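Local coordinates for protein precorrin-8x Methyl Mutase (Thermus thermophilus, PDB 1V9C) that probably catalyses the methyl-group migration that turns precorrin-8X into hydrogenobyrinate, a step on the way to adenosylcobalamin, at residues B[14-19]-B[35-40]; B[27-32]-B[54-59]; B[69-72]-B[76-79]; B[93-98]-B[118-123]; B[157-162]-B[194-199]. All blocks are in the same frame, centred on the assembly; numbering follows the deposited sequence.

Overall arrangement
Helices 6-20 and 30-40 meet first, in contact 1. Contact 2 crosses it along the chain, because residues 27-32 fall between the two segments of contact 1; it joins the start of helix 30-40 to helix 55-65, and Asp17 OD1 of contact 1 meets Trp30 NE1 of contact 2 at 2.6 Å. Contact 3 then closes a very short loop from strand 69-71 to helix 74-79. Contact 4 follows in series, tying the end of the neighbouring edge strand 92-94 to helix 112-122. Last, contact 5 closes a loop from strand 155-158 to helix 190-205; lying near the centre of the molecule, contact 5 touches contacts 1, 2 and 3.

Contact 1: residues B[14-19]-B[35-40]; sequences RIVDQE and RMIHAT. With SO4 (sulfate ion), chain E; SO4 (sulfate ion), chain F.
Helices 6-20 and 30-40 come closest where the CA atoms of Val16 and His38 lie 6.5 Å apart, with no hydrogen bond between the two segments. Val16 does the bridging with both its methyls: CG1 meets Ile37 CG2 at 3.8 Å, while CG2 lies against the backbone of the next residue, 4.0 Å from His38 CA and close to the ring's edge. Phe43 packs on Val16 and Ile37, and Phe163 of the second subunit also packs on Val16. One helical turn earlier, Arg35 points away from helix 6-20. Its CG is anti to the backbone N (chi1 -169°) and the chain bends at chi2, which carries the guanidinium out between two sulfates lying at its edge. Arg35 NE donates to O3 of the chain E sulfate at 2.8 Å and NH2 to O2 at 2.7 Å, nearly straight at 173°; NH1 reaches O3 of the chain F sulfate at 2.8 Å, and NH2 also donates to its O1. A leucine here would probably leave both sulfates without this two-sided clamp. The sulfates, probably from the crystallisation liquor, mark an anion-binding site, with His198 and Arg202 also donating to them, beside a helix-helix packing contact.

Contact 2: residues B[27-32]-B[54-59]; sequences PLEWPV and GAVEAG
This contact lies within the doubly wound alpha/beta fold, where the turn leading into helix 30-40 meets the first turn of helix 55-65 and the only strand between them is the edge strand 49-51. Leu28 and Val56 are nearest in backbone, their CA atoms 6.5 Å apart. Val56 reaches across as a two-pronged knob. With CG1 anti to the backbone N (chi1 -174°), that methyl touches Leu28 CB at 3.8 Å and also rests against the backbone oxygen Leu28 O at 3.6 Å. The other methyl, CG2, meets the aliphatic part of Glu29, 3.9 Å from its CG. An alanine in place of Val56 would probably open a gap beside Leu28 and take from Glu29 CG the methyl it rests on. Phe51 of the edge strand touches both Glu29 and Val56, while Leu200 and Leu203 of helix 190-205 also pack on Val56, so the valine sits where three elements converge. Glu29 OE2 accepts a hydrogen bond from Ser26 N, within its own part of the chain. At the exposed side, where Glu57 lies, Leu28 and Glu57 cross at about a right angle, and Leu28 CD1 presses on the methylene of the glutamate, 3.6 Å from Glu57 CG.

Contact 3: residues B[69-72]-B[76-79]; sequences ILVD and IACG
Val71 and Ile76 carry most of this contact, each burying nearly 60 Å² against the other segment. Their CA atoms are 6.7 Å apart and their side chains slide past each other in opposite directions. Val71 presents its branch point and both methyls to a single methyl, Ile76 CG2: its CG1 comes within 3.3 Å, tighter than usual for two carbons, and its CB lies at 3.6 Å. Ile76 CG2 is placed for this by being anti to its own backbone N, while CG1 swings to the other side and leads CD1 toward Asp72. Val71 CG2 continues along the helix and approaches the CB of Ala77 at 4.2 Å, adding a looser contact one residue further on.

The pair links strand 69-71, a parallel strand of the doubly wound sheet lying between strand 130-133 and the outermost strand 92-94, to the short helix 74-79 that follows it almost at once, so the chain turns sharply after the strand and the helix runs off across its carboxyl end. Helix 190-205 also packs on Ile76, through Val193.

Asp72 begins the connecting turn. Its CB points away from the helix, yet OD1 lies 3.6 Å from Ile76 CD1. The carboxylate is buried and well gripped: OD1 accepts from Gly134 N, and OD2 from both Asn135 N and Ala136 N, which fixes its rotation and ties the turn to the neighbouring loop. One residue beyond Ala77, Cys78 forms a disulfide with Cys78 of the second subunit, so helix 74-79 lies at the dimer interface.

Contact 4: residues B[93-98]-B[118-123]; sequences VELLAH and AYAWEK
Strand 92-94 is an outermost strand of the doubly wound sheet, and the turn that leaves it packs here against helix 112-122; the CA atoms of Leu95 and Ala120 are 7.6 Å apart. The apolar part belongs to Leu95. Its side chain starts alongside the helix, but the terminal methyls reach over to it: CD1 sits on the small CB of Ala120 at 3.8 Å, and CD2 approaches the edge of the Tyr119 ring, 4.4 Å from its CD2. Leu70 of the adjacent strand and Ala116, one turn earlier on helix 112-122, also touch Leu95, so the leucine packs between strand 69-71 and helix 112-122.

The aromatic part joins His98 and Tyr119. Both residues have CG anti to the backbone N (chi1 -161° for His98, 173° for Tyr119), which directs the two rings toward each other between turn and helix. There they meet obliquely, with centroids 4.9 Å apart and planes inclined by 44°. Tyr119 CE2 lies over one face of the imidazole, toward its rim. Helix 99-107 packs on the same tyrosine through Val101 and Arg104.

Backbone and capping bonds shape the turn itself. Residues 95 to 98 form a type I beta turn closed by the bond from His98 N to Leu95 O at 2.8 Å. His98 is then the N-cap of helix 99-107, its ND1 making a weak hydrogen bond with Glu100 N. On the helix side, Lys123 CG lies 3.5 Å above one face of the Tyr119 ring, toward its rim.

Contact 5: residues B[157-162]-B[194-199]; sequences LGMPVG and VAALHA. With SO4 (sulfate ion), chain E.
Leu157, in strand 155-158, and Met159, just after it, project as two bumps facing helix 190-205, whose surface is lowered at Ala196. The backbones stay well apart, 8.3 Å between the CA atoms of Leu157 and Ala196, so the side chains span the gap. Leu157 drives its CD1 methyl into the notch between Ala196 and Leu197: Leu157 CD1 lies 3.8 Å from Leu197 CG and, less closely, Leu157 CD1 is 4.3 Å from Ala196 CB. Leu197, which leaves the helix to one side, forms a wall of the notch and crosses Leu157 obliquely. Met159 fills the shallow place from another direction. Its chain runs out extended beyond CG (chi3 -175°), and the terminal CE reaches Ala196 CB at 4.0 Å. Ile181 of the neighbouring strand touches both Leu157 and Met159, and Val32 of helix 30-40 also packs on Ala196.

Another face of the helix is polar. His198 turns from the sheet and donates through ND1 to O1 of the chain E sulfate, which lies in the plane of the ring at its edge, 3.0 Å away; NE2 accepts a hydrogen bond from Asn81 N. The chemistry thus implies a two-faced helix, apolar where it meets Leu157 and Met159 and binding an anion, together with Arg35, on another side.

Contact 1: residues B[14-19]-B[35-40]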
# COMPACT_ATOMS: atom_id res chain seq x y z
N ARG B 14 12.62 -5.37 16.03
CA ARG B 14 13.87 -5.20 16.75
C ARG B 14 14.84 -4.46 15.86
O ARG B 14 15.41 -3.44 16.25
CB ARG B 14 14.49 -6.55 17.10
CG ARG B 14 14.31 -6.99 18.54
CD ARG B 14 15.40 -7.97 18.95
NE ARG B 14 15.25 -9.30 18.36
CZ ARG B 14 14.17 -10.06 18.49
NH1 ARG B 14 13.12 -9.62 19.18
NH2 ARG B 14 14.13 -11.26 17.94
N ILE B 15 15.01 -5.00 14.65
CA ILE B 15 15.92 -4.44 13.66
C ILE B 15 15.67 -2.97 13.37
O ILE B 15 16.61 -2.19 13.22
CB ILE B 15 15.84 -5.25 12.34
CG1 ILE B 15 16.33 -6.68 12.60
CG2 ILE B 15 16.62 -4.54 11.22
CD1 ILE B 15 16.45 -7.54 11.36
N VAL B 16 14.40 -2.58 13.30
CA VAL B 16 14.10 -1.18 13.05
C VAL B 16 14.50 -0.34 14.26
O VAL B 16 14.98 0.77 14.12
CB VAL B 16 12.63 -0.94 12.78
CG1 VAL B 16 12.39 0.56 12.71
CG2 VAL B 16 12.20 -1.62 11.50
N ASP B 17 14.28 -0.87 15.46
CA ASP B 17 14.64 -0.12 16.65
C ASP B 17 16.15 0.08 16.73
O ASP B 17 16.60 1.09 17.22
CB ASP B 17 14.14 -0.81 17.92
CG ASP B 17 12.76 -0.35 18.33
OD1 ASP B 17 12.40 0.80 18.01
OD2 ASP B 17 12.03 -1.13 18.97
N GLN B 18 16.90 -0.89 16.22
CA GLN B 18 18.36 -0.84 16.24
C GLN B 18 18.97 0.16 15.28
O GLN B 18 20.04 0.71 15.55
CB GLN B 18 18.93 -2.20 15.88
CG GLN B 18 18.92 -3.19 16.99
CD GLN B 18 19.45 -4.52 16.53
OE1 GLN B 18 19.88 -4.65 15.37
NE2 GLN B 18 19.44 -5.52 17.41
N GLU B 19 18.30 0.40 14.16
CA GLU B 19 18.83 1.29 13.15
C GLU B 19 18.09 2.62 13.04
O GLU B 19 18.30 3.38 12.10
CB GLU B 19 18.81 0.56 11.82
CG GLU B 19 18.99 -0.95 11.99
CD GLU B 19 19.10 -1.65 10.66
OE1 GLU B 19 18.52 -1.13 9.68
OE2 GLU B 19 19.73 -2.73 10.59
N ARG B 35 6.34 1.09 13.28
CA ARG B 35 5.50 0.29 12.40
C ARG B 35 5.46 0.84 10.98
O ARG B 35 5.52 0.10 10.01
CB ARG B 35 4.09 0.20 12.98
CG ARG B 35 3.25 -0.82 12.29
CD ARG B 35 2.68 -1.78 13.30
NE ARG B 35 2.17 -2.98 12.65
CZ ARG B 35 1.77 -4.06 13.32
NH1 ARG B 35 1.83 -4.08 14.64
NH2 ARG B 35 1.34 -5.12 12.66
N MET B 36 5.39 2.16 10.86
CA MET B 36 5.36 2.79 9.56
C MET B 36 6.67 2.57 8.81
O MET B 36 6.66 2.40 7.59
CB MET B 36 5.07 4.28 9.70
CG MET B 36 3.77 4.56 10.41
SD MET B 36 3.53 6.26 10.94
CE MET B 36 3.62 7.12 9.40
N ILE B 37 7.79 2.58 9.54
CA ILE B 37 9.13 2.37 8.96
C ILE B 37 9.27 0.89 8.59
O ILE B 37 9.80 0.54 7.55
CB ILE B 37 10.26 2.75 9.97
CG1 ILE B 37 10.20 4.25 10.28
CG2 ILE B 37 11.61 2.35 9.40
CD1 ILE B 37 11.31 4.76 11.18
N HIS B 38 8.81 0.03 9.48
CA HIS B 38 8.85 -1.40 9.24
C HIS B 38 8.10 -1.72 7.94
O HIS B 38 8.60 -2.46 7.10
CB HIS B 38 8.21 -2.13 10.41
CG HIS B 38 8.16 -3.61 10.23
ND1 HIS B 38 7.01 -4.28 9.87
CD2 HIS B 38 9.13 -4.55 10.33
CE1 HIS B 38 7.28 -5.57 9.76
NE2 HIS B 38 8.55 -5.76 10.03
N ALA B 39 6.94 -1.10 7.76
CA ALA B 39 6.10 -1.33 6.58
C ALA B 39 6.70 -0.82 5.28
O ALA B 39 6.37 -1.31 4.22
CB ALA B 39 4.73 -0.69 6.80
N THR B 40 7.59 0.15 5.37
CA THR B 40 8.19 0.70 4.16
C THR B 40 9.69 0.50 4.02
O THR B 40 10.23 0.70 2.95
CB THR B 40 7.94 2.20 4.11
OG1 THR B 40 8.57 2.81 5.23
CG2 THR B 40 6.44 2.49 4.15
S SO4 E . 1.71 -3.92 9.05
O1 SO4 E . 0.56 -3.71 8.15
O2 SO4 E . 1.46 -5.08 9.92
O3 SO4 E . 1.88 -2.73 9.89
O4 SO4 E . 2.92 -4.16 8.25
S SO4 F . 0.42 -7.12 15.72
O1 SO4 F . -0.31 -6.47 14.63
O2 SO4 F . -0.53 -7.74 16.67
O3 SO4 F . 1.24 -6.12 16.42
O4 SO4 F . 1.30 -8.16 15.17

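Contact 2: residues B[27-32]-B[54-59]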
# COMPACT_ATOMS: atom_id res chain seq x y z
N PRO B 27 6.61 7.87 24.23
CA PRO B 27 6.49 6.42 24.40
C PRO B 27 5.32 5.84 23.61
O PRO B 27 5.37 4.69 23.16
CB PRO B 27 6.31 6.27 25.91
CG PRO B 27 7.10 7.43 26.45
CD PRO B 27 6.66 8.54 25.54
N LEU B 28 4.26 6.62 23.46
CA LEU B 28 3.08 6.17 22.73
C LEU B 28 3.19 6.42 21.24
O LEU B 28 2.58 5.73 20.44
CB LEU B 28 1.83 6.89 23.23
CG LEU B 28 1.24 6.45 24.56
CD1 LEU B 28 0.10 7.39 24.88
CD2 LEU B 28 0.77 5.01 24.48
N GLU B 29 3.98 7.42 20.88
CA GLU B 29 4.15 7.78 19.49
C GLU B 29 5.12 6.87 18.75
O GLU B 29 4.91 6.55 17.58
CB GLU B 29 4.62 9.22 19.37
CG GLU B 29 3.61 10.27 19.82
CD GLU B 29 4.24 11.65 19.97
OE1 GLU B 29 3.50 12.62 20.23
OE2 GLU B 29 5.48 11.75 19.82
N TRP B 30 6.18 6.47 19.43
CA TRP B 30 7.19 5.64 18.80
C TRP B 30 6.68 4.36 18.12
O TRP B 30 6.98 4.14 16.96
CB TRP B 30 8.31 5.27 19.78
CG TRP B 30 9.44 4.53 19.09
CD1 TRP B 30 9.94 3.29 19.43
CD2 TRP B 30 10.14 4.92 17.90
NE1 TRP B 30 10.89 2.90 18.52
CE2 TRP B 30 11.04 3.88 17.57
CE3 TRP B 30 10.09 6.05 17.08
CZ2 TRP B 30 11.88 3.93 16.45
CZ3 TRP B 30 10.94 6.11 15.96
CH2 TRP B 30 11.81 5.05 15.66
N PRO B 31 5.90 3.53 18.84
CA PRO B 31 5.39 2.29 18.24
C PRO B 31 4.69 2.53 16.91
O PRO B 31 4.63 1.65 16.06
CB PRO B 31 4.44 1.75 19.31
CG PRO B 31 5.00 2.31 20.58
CD PRO B 31 5.33 3.72 20.17
N VAL B 32 4.15 3.73 16.74
CA VAL B 32 3.46 4.04 15.49
C VAL B 32 4.47 4.30 14.38
O VAL B 32 4.33 3.79 13.27
CB VAL B 32 2.56 5.28 15.69
CG1 VAL B 32 1.99 5.74 14.36
CG2 VAL B 32 1.44 4.93 16.67
N GLY B 54 -2.01 14.70 22.12
CA GLY B 54 -3.06 13.74 22.44
C GLY B 54 -3.59 12.85 21.32
O GLY B 54 -4.56 12.12 21.52
N ALA B 55 -2.95 12.88 20.15
CA ALA B 55 -3.36 12.08 18.99
C ALA B 55 -3.46 10.57 19.27
O ALA B 55 -4.51 9.96 19.11
CB ALA B 55 -2.42 12.33 17.81
N VAL B 56 -2.36 9.97 19.69
CA VAL B 56 -2.35 8.54 19.97
C VAL B 56 -3.41 8.12 20.99
O VAL B 56 -4.17 7.17 20.73
CB VAL B 56 -0.97 8.09 20.47
CG1 VAL B 56 -0.95 6.57 20.61
CG2 VAL B 56 0.09 8.52 19.49
N GLU B 57 -3.46 8.81 22.13
CA GLU B 57 -4.44 8.49 23.16
C GLU B 57 -5.84 8.64 22.59
O GLU B 57 -6.75 7.87 22.90
CB GLU B 57 -4.28 9.41 24.38
CG GLU B 57 -2.88 9.44 24.96
CD GLU B 57 -2.05 10.59 24.41
OE1 GLU B 57 -1.98 10.74 23.17
OE2 GLU B 57 -1.47 11.36 25.23
N ALA B 58 -6.02 9.64 21.73
CA ALA B 58 -7.33 9.85 21.11
C ALA B 58 -7.64 8.64 20.22
O ALA B 58 -8.79 8.24 20.08
CB ALA B 58 -7.31 11.13 20.29
N GLY B 59 -6.59 8.07 19.63
CA GLY B 59 -6.77 6.92 18.77
C GLY B 59 -7.11 5.65 19.52
O GLY B 59 -8.02 4.93 19.12

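Contact 3: residues B[69-72]-B[76-79]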
# COMPACT_ATOMS: atom_id res chain seq x y z
N ILE B 69 -13.77 3.15 11.17
CA ILE B 69 -12.56 3.59 10.48
C ILE B 69 -13.01 3.92 9.07
O ILE B 69 -13.47 3.05 8.33
CB ILE B 69 -11.48 2.46 10.51
CG1 ILE B 69 -11.05 2.22 11.96
CG2 ILE B 69 -10.29 2.83 9.64
CD1 ILE B 69 -10.34 0.90 12.18
N LEU B 70 -12.91 5.19 8.70
CA LEU B 70 -13.32 5.63 7.38
C LEU B 70 -12.05 5.85 6.59
O LEU B 70 -11.15 6.56 7.03
CB LEU B 70 -14.12 6.94 7.48
CG LEU B 70 -15.13 6.99 8.63
CD1 LEU B 70 -15.81 8.35 8.67
CD2 LEU B 70 -16.14 5.89 8.44
N VAL B 71 -11.97 5.25 5.41
CA VAL B 71 -10.77 5.38 4.62
C VAL B 71 -11.04 5.84 3.20
O VAL B 71 -12.18 5.73 2.71
CB VAL B 71 -9.98 4.03 4.64
CG1 VAL B 71 -9.64 3.68 6.06
CG2 VAL B 71 -10.83 2.90 4.04
N ASP B 72 -10.00 6.36 2.55
CA ASP B 72 -10.10 6.88 1.19
C ASP B 72 -9.59 5.97 0.08
O ASP B 72 -9.34 6.43 -1.04
CB ASP B 72 -9.35 8.21 1.12
CG ASP B 72 -7.85 8.03 1.04
OD1 ASP B 72 -7.37 6.94 1.42
OD2 ASP B 72 -7.16 8.97 0.61
N ILE B 76 -6.40 0.34 1.62
CA ILE B 76 -6.39 0.52 3.07
C ILE B 76 -7.41 -0.42 3.72
O ILE B 76 -7.11 -1.12 4.69
CB ILE B 76 -6.73 1.98 3.46
CG1 ILE B 76 -5.58 2.89 3.01
CG2 ILE B 76 -7.01 2.10 4.94
CD1 ILE B 76 -5.79 4.35 3.31
N ALA B 77 -8.62 -0.45 3.16
CA ALA B 77 -9.68 -1.30 3.68
C ALA B 77 -9.23 -2.75 3.69
O ALA B 77 -9.35 -3.43 4.70
CB ALA B 77 -10.94 -1.16 2.85
N CYS B 78 -8.69 -3.21 2.56
CA CYS B 78 -8.26 -4.60 2.47
C CYS B 78 -6.93 -4.83 3.17
O CYS B 78 -6.68 -5.92 3.69
CB CYS B 78 -8.16 -5.04 1.01
SG CYS B 78 -9.74 -5.10 0.10
N GLY B 79 -6.08 -3.82 3.20
CA GLY B 79 -4.80 -3.97 3.86
C GLY B 79 -4.98 -4.31 5.33
O GLY B 79 -4.22 -5.09 5.90

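Contact 4: residues B[93-98]-B[118-123]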
# COMPACT_ATOMS: atom_id res chain seq x y z
N VAL B 93 -15.09 1.56 6.72
CA VAL B 93 -15.93 2.05 5.64
C VAL B 93 -15.08 2.78 4.59
O VAL B 93 -14.42 3.77 4.89
CB VAL B 93 -17.02 3.00 6.17
CG1 VAL B 93 -17.78 3.61 5.00
CG2 VAL B 93 -17.97 2.22 7.06
N GLU B 94 -15.10 2.23 3.38
CA GLU B 94 -14.37 2.79 2.25
C GLU B 94 -15.32 3.77 1.55
O GLU B 94 -16.27 3.37 0.87
CB GLU B 94 -13.94 1.66 1.30
CG GLU B 94 -13.71 2.07 -0.15
CD GLU B 94 -12.68 3.17 -0.32
OE1 GLU B 94 -12.42 3.58 -1.48
OE2 GLU B 94 -12.14 3.64 0.70
N LEU B 95 -15.06 5.06 1.73
CA LEU B 95 -15.91 6.10 1.17
C LEU B 95 -15.81 6.39 -0.33
O LEU B 95 -16.82 6.33 -1.03
CB LEU B 95 -15.70 7.40 1.96
CG LEU B 95 -16.06 7.35 3.45
CD1 LEU B 95 -15.73 8.67 4.13
CD2 LEU B 95 -17.54 7.03 3.61
N LEU B 96 -14.62 6.70 -0.83
CA LEU B 96 -14.44 7.01 -2.25
C LEU B 96 -14.96 6.00 -3.25
O LEU B 96 -15.37 6.36 -4.36
CB LEU B 96 -12.96 7.31 -2.55
CG LEU B 96 -12.44 8.62 -1.97
CD1 LEU B 96 -11.02 8.84 -2.46
CD2 LEU B 96 -13.32 9.78 -2.41
N ALA B 97 -14.94 4.72 -2.89
CA ALA B 97 -15.44 3.69 -3.80
C ALA B 97 -16.83 3.25 -3.38
O ALA B 97 -17.40 2.33 -3.97
CB ALA B 97 -14.49 2.50 -3.81
N HIS B 98 -17.38 3.91 -2.36
CA HIS B 98 -18.72 3.59 -1.85
C HIS B 98 -19.78 3.80 -2.94
O HIS B 98 -19.72 4.77 -3.69
CB HIS B 98 -19.02 4.46 -0.63
CG HIS B 98 -20.12 3.93 0.23
ND1 HIS B 98 -21.40 3.72 -0.23
CD2 HIS B 98 -20.13 3.58 1.54
CE1 HIS B 98 -22.15 3.26 0.75
NE2 HIS B 98 -21.41 3.17 1.84
N ALA B 118 -19.56 14.59 2.37
CA ALA B 118 -20.97 14.98 2.47
C ALA B 118 -21.79 13.76 2.86
O ALA B 118 -22.61 13.82 3.77
CB ALA B 118 -21.45 15.53 1.13
N TYR B 119 -21.56 12.65 2.16
CA TYR B 119 -22.28 11.43 2.47
C TYR B 119 -22.00 11.01 3.91
O TYR B 119 -22.92 10.83 4.70
CB TYR B 119 -21.84 10.30 1.54
CG TYR B 119 -22.43 8.96 1.92
CD1 TYR B 119 -23.71 8.61 1.52
CD2 TYR B 119 -21.73 8.08 2.75
CE1 TYR B 119 -24.28 7.41 1.92
CE2 TYR B 119 -22.30 6.88 3.17
CZ TYR B 119 -23.58 6.55 2.75
OH TYR B 119 -24.16 5.37 3.16
N ALA B 120 -20.71 10.87 4.24
CA ALA B 120 -20.27 10.47 5.57
C ALA B 120 -20.86 11.36 6.64
O ALA B 120 -21.36 10.88 7.65
CB ALA B 120 -18.75 10.51 5.65
N TRP B 121 -20.78 12.67 6.43
CA TRP B 121 -21.33 13.60 7.39
C TRP B 121 -22.83 13.39 7.55
O TRP B 121 -23.30 13.03 8.63
CB TRP B 121 -21.06 15.04 6.96
CG TRP B 121 -21.27 16.04 8.06
CD1 TRP B 121 -21.46 15.76 9.39
CD2 TRP B 121 -21.22 17.46 7.94
NE1 TRP B 121 -21.54 16.93 10.11
CE2 TRP B 121 -21.39 17.99 9.24
CE3 TRP B 121 -21.05 18.34 6.87
CZ2 TRP B 121 -21.40 19.37 9.50
CZ3 TRP B 121 -21.05 19.71 7.12
CH2 TRP B 121 -21.23 20.21 8.43
N GLU B 122 -23.57 13.61 6.47
CA GLU B 122 -25.02 13.44 6.50
C GLU B 122 -25.43 12.18 7.23
O GLU B 122 -26.35 12.20 8.04
CB GLU B 122 -25.58 13.40 5.08
CG GLU B 122 -25.34 14.66 4.26
CD GLU B 122 -25.95 14.56 2.88
OE1 GLU B 122 -25.70 15.46 2.05
OE2 GLU B 122 -26.68 13.57 2.63
N LYS B 123 -24.74 11.08 6.94
CA LYS B 123 -25.05 9.79 7.56
C LYS B 123 -24.59 9.70 9.00
O LYS B 123 -24.85 8.71 9.68
CB LYS B 123 -24.41 8.65 6.76
CG LYS B 123 -25.03 8.40 5.39
CD LYS B 123 -26.44 7.83 5.51
CE LYS B 123 -27.05 7.56 4.13
NZ LYS B 123 -28.33 6.80 4.21

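Contact 5: residues B[157-162]-B[194-199]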
# COMPACT_ATOMS: atom_id res chain seq x y z
N LEU B 157 -5.78 10.62 10.20
CA LEU B 157 -4.45 10.26 9.72
C LEU B 157 -4.29 10.89 8.33
O LEU B 157 -4.85 10.40 7.34
CB LEU B 157 -4.32 8.73 9.65
CG LEU B 157 -4.55 7.95 10.94
CD1 LEU B 157 -4.41 6.47 10.67
CD2 LEU B 157 -3.57 8.39 12.01
N GLY B 158 -3.55 11.99 8.26
CA GLY B 158 -3.38 12.67 6.99
C GLY B 158 -2.08 12.26 6.33
O GLY B 158 -1.04 12.90 6.53
N MET B 159 -2.14 11.19 5.55
CA MET B 159 -0.97 10.67 4.87
C MET B 159 -1.13 10.47 3.36
O MET B 159 -0.79 9.40 2.83
CB MET B 159 -0.54 9.36 5.53
CG MET B 159 -0.38 9.49 7.04
SD MET B 159 -0.14 7.89 7.91
CE MET B 159 -0.13 8.41 9.56
N PRO B 160 -1.68 11.47 2.65
CA PRO B 160 -1.83 11.30 1.19
C PRO B 160 -0.40 11.35 0.60
O PRO B 160 0.50 11.97 1.18
CB PRO B 160 -2.63 12.54 0.76
CG PRO B 160 -3.20 13.09 2.03
CD PRO B 160 -2.17 12.78 3.08
N VAL B 161 -0.19 10.70 -0.53
CA VAL B 161 1.13 10.71 -1.16
C VAL B 161 0.90 11.37 -2.51
O VAL B 161 -0.20 11.29 -3.05
CB VAL B 161 1.67 9.25 -1.34
CG1 VAL B 161 0.66 8.43 -2.08
CG2 VAL B 161 3.04 9.24 -2.08
N GLY B 162 1.89 12.08 -3.04
CA GLY B 162 1.68 12.71 -4.32
C GLY B 162 2.29 14.08 -4.54
O GLY B 162 2.99 14.62 -3.68
N VAL B 194 -2.39 2.02 6.94
CA VAL B 194 -2.61 0.67 7.48
C VAL B 194 -1.64 0.39 8.66
O VAL B 194 -2.06 -0.02 9.74
CB VAL B 194 -2.41 -0.41 6.37
CG1 VAL B 194 -2.43 -1.81 6.97
CG2 VAL B 194 -3.50 -0.27 5.29
N ALA B 195 -0.35 0.64 8.45
CA ALA B 195 0.65 0.40 9.50
C ALA B 195 0.38 1.19 10.77
O ALA B 195 0.51 0.67 11.88
CB ALA B 195 2.05 0.72 8.96
N ALA B 196 0.00 2.46 10.61
CA ALA B 196 -0.32 3.32 11.74
C ALA B 196 -1.57 2.79 12.47
O ALA B 196 -1.62 2.77 13.70
CB ALA B 196 -0.55 4.77 11.25
N LEU B 197 -2.58 2.37 11.72
CA LEU B 197 -3.79 1.83 12.33
C LEU B 197 -3.43 0.53 13.06
O LEU B 197 -3.81 0.34 14.21
CB LEU B 197 -4.88 1.57 11.28
CG LEU B 197 -5.55 2.87 10.78
CD1 LEU B 197 -6.39 2.66 9.53
CD2 LEU B 197 -6.40 3.40 11.91
N HIS B 198 -2.70 -0.37 12.41
CA HIS B 198 -2.33 -1.61 13.08
C HIS B 198 -1.57 -1.30 14.37
O HIS B 198 -1.77 -1.95 15.38
CB HIS B 198 -1.50 -2.50 12.16
CG HIS B 198 -2.34 -3.26 11.17
ND1 HIS B 198 -1.85 -3.67 9.95
CD2 HIS B 198 -3.62 -3.67 11.22
CE1 HIS B 198 -2.80 -4.30 9.28
NE2 HIS B 198 -3.89 -4.31 10.03
N ALA B 199 -0.73 -0.27 14.34
CA ALA B 199 0.03 0.09 15.53
C ALA B 199 -0.92 0.58 16.61
O ALA B 199 -0.73 0.28 17.78
CB ALA B 199 1.05 1.16 15.21
S SO4 E . 1.71 -3.92 9.05
O1 SO4 E . 0.56 -3.71 8.15
O2 SO4 E . 1.46 -5.08 9.92
O3 SO4 E . 1.88 -2.73 9.89
O4 SO4 E . 2.92 -4.16 8.25